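Local coordinates for YrbA (Sinorhizobium meliloti, PDB 5NFL), which belongs to the BolA-like family and probably takes part in iron-related regulation or iron-sulfur cluster handling, here with a cobalt(II) ion bound, at residues 28-33 with 63-68. Numbering follows the deposited sequence.
Sequences GDHYAA and ILHALA. With CO (cobalt (II) ion), chain B.
H30 and H65 meet at a cobalt(II) ion, each giving it its NE2. The bond from H30 NE2 to the cobalt measures 2.1 Å and that from H65 NE2 2.2 Å. Their ring planes stand at 80° to each other, and the two NE2 atoms approach to 3.2 Å as neighbouring ligands. H65 holds CG between its backbone N and carbonyl carbon (chi1 78°), a crowded position that swings the ring from the helix end toward the loop. Three waters also bind the metal. D29 acts from the second shell: OD1 and OD2 each accept a hydrogen bond from a different one of these waters, bracing them without touching the ion.

Next to the metal site, helix 63-66 runs straight into strand 67-72, which lies parallel to strand 31-36 in the three-stranded mixed sheet of this BolA-like domain; the site thus sits where a loop and a helix end enter adjacent strands. Y31 N donates to A66 O at 2.7 Å. In turn A68 N donates to Y31 O, and A33 N to A68 O at 2.8 Å. Another water spans the junction, donating to both Y31 O and H65 O.

Apolar packing is modest. A66 CB meets H30 CD2 obliquely at 3.9 Å and also lies over one face of the H65 ring, toward its rim. On the face with Y31 and A33, L67 reaches across with CD1, 3.8 Å from A33 CB and 4.0 Å from Y31 CB, while M60 packs against Y31, A66 and L67.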
loop_
_atom_site.group_PDB
_atom_site.type_symbol
_atom_site.label_atom_id
_atom_site.label_comp_id
_atom_site.label_asym_id
_atom_site.label_seq_id
_atom_site.Cartn_x
_atom_site.Cartn_y
_atom_site.Cartn_z
ATOM N N GLY A 28 15.775 -2.634 -0.573
ATOM C CA GLY A 28 15.064 -3.870 -0.338
ATOM C C GLY A 28 14.440 -3.930 1.048
ATOM O O GLY A 28 14.119 -5.023 1.545
ATOM N N ASP A 29 14.267 -2.755 1.660
ATOM C CA ASP A 29 13.833 -2.629 3.045
ATOM C C ASP A 29 12.699 -1.604 3.175
ATOM O O ASP A 29 11.588 -1.933 3.600
ATOM C CB ASP A 29 15.036 -2.225 3.893
ATOM C CG ASP A 29 14.744 -2.174 5.387
ATOM O OD1 ASP A 29 13.693 -2.677 5.862
ATOM O OD2 ASP A 29 15.594 -1.584 6.089
ATOM N N HIS A 30 12.981 -0.362 2.784
ATOM C CA HIS A 30 12.014 0.717 2.912
ATOM C C HIS A 30 11.464 1.050 1.535
ATOM O O HIS A 30 12.219 1.105 0.531
ATOM C CB HIS A 30 12.653 1.951 3.563
ATOM C CG HIS A 30 12.998 1.761 4.999
ATOM N ND1 HIS A 30 13.638 2.727 5.751
ATOM C CD2 HIS A 30 12.804 0.707 5.832
ATOM C CE1 HIS A 30 13.833 2.271 6.974
ATOM N NE2 HIS A 30 13.320 1.057 7.051
ATOM N N TYR A 31 10.151 1.248 1.506
ATOM C CA TYR A 31 9.400 1.440 0.264
ATOM C C TYR A 31 8.425 2.606 0.360
ATOM O O TYR A 31 8.040 3.053 1.453
ATOM C CB TYR A 31 8.619 0.176 -0.089
ATOM C CG TYR A 31 9.457 -1.063 -0.333
ATOM C CD1 TYR A 31 9.912 -1.839 0.728
ATOM C CD2 TYR A 31 9.779 -1.468 -1.627
ATOM C CE1 TYR A 31 10.663 -2.977 0.509
ATOM C CE2 TYR A 31 10.533 -2.624 -1.857
ATOM C CZ TYR A 31 10.968 -3.361 -0.785
ATOM O OH TYR A 31 11.725 -4.482 -0.991
ATOM N N ALA A 32 8.043 3.120 -0.799
ATOM C CA ALA A 32 6.925 4.020 -0.883
ATOM C C ALA A 32 5.906 3.442 -1.854
ATOM O O ALA A 32 6.269 2.862 -2.886
ATOM C CB ALA A 32 7.380 5.360 -1.313
ATOM N N ALA A 33 4.624 3.590 -1.525
ATOM C CA ALA A 33 3.565 3.040 -2.360
ATOM C C ALA A 33 2.483 4.079 -2.615
ATOM O O ALA A 33 2.039 4.751 -1.675
ATOM C CB ALA A 33 2.979 1.836 -1.706
ATOM N N ILE A 63 6.205 -1.996 9.101
ATOM C CA ILE A 63 5.440 -1.366 8.018
ATOM C C ILE A 63 5.077 0.099 8.272
ATOM O O ILE A 63 5.003 0.875 7.339
ATOM C CB ILE A 63 4.170 -2.206 7.721
ATOM C CG1 ILE A 63 3.449 -1.717 6.442
ATOM C CG2 ILE A 63 3.222 -2.251 8.934
ATOM C CD1 ILE A 63 2.367 -2.665 5.998
ATOM N N LEU A 64 4.833 0.493 9.514
ATOM C CA LEU A 64 4.459 1.883 9.796
ATOM C C LEU A 64 5.474 2.880 9.216
ATOM O O LEU A 64 5.092 3.921 8.674
ATOM C CB LEU A 64 4.314 2.099 11.314
ATOM C CG LEU A 64 3.951 3.526 11.761
ATOM C CD1 LEU A 64 2.592 3.906 11.242
ATOM C CD2 LEU A 64 3.973 3.615 13.284
ATOM N N HIS A 65 6.756 2.545 9.302
ATOM C CA HIS A 65 7.802 3.398 8.727
ATOM C C HIS A 65 8.354 2.852 7.406
ATOM O O HIS A 65 8.867 3.616 6.589
ATOM C CB HIS A 65 8.939 3.564 9.743
ATOM C CG HIS A 65 9.859 2.378 9.843
ATOM N ND1 HIS A 65 9.741 1.420 10.832
ATOM C CD2 HIS A 65 10.935 2.017 9.096
ATOM C CE1 HIS A 65 10.686 0.501 10.666
ATOM N NE2 HIS A 65 11.431 0.850 9.631
ATOM N N ALA A 66 8.260 1.539 7.194
ATOM C CA ALA A 66 8.883 0.905 6.025
ATOM C C ALA A 66 8.059 0.988 4.738
ATOM O O ALA A 66 8.582 0.713 3.656
ATOM C CB ALA A 66 9.200 -0.568 6.332
ATOM N N LEU A 67 6.774 1.317 4.849
ATOM C CA LEU A 67 5.900 1.481 3.672
ATOM C C LEU A 67 5.230 2.838 3.741
ATOM O O LEU A 67 4.174 2.977 4.369
ATOM C CB LEU A 67 4.828 0.376 3.620
ATOM C CG LEU A 67 3.962 0.325 2.363
ATOM C CD1 LEU A 67 4.819 0.110 1.150
ATOM C CD2 LEU A 67 2.934 -0.789 2.446
ATOM N N ALA A 68 5.855 3.846 3.131
ATOM C CA ALA A 68 5.308 5.210 3.130
ATOM C C ALA A 68 4.167 5.273 2.134
ATOM O O ALA A 68 4.353 4.865 0.984
ATOM C CB ALA A 68 6.387 6.212 2.770
HETATM CO CO CO B . 13.253 -0.049 8.879
HETATM O O HOH W 1 15.409 -0.946 8.511
HETATM O O HOH W 2 12.290 -1.854 7.923
HETATM O O HOH W 3 9.550 4.054 3.821
HETATM O O HOH W 4 13.350 -1.760 10.641
#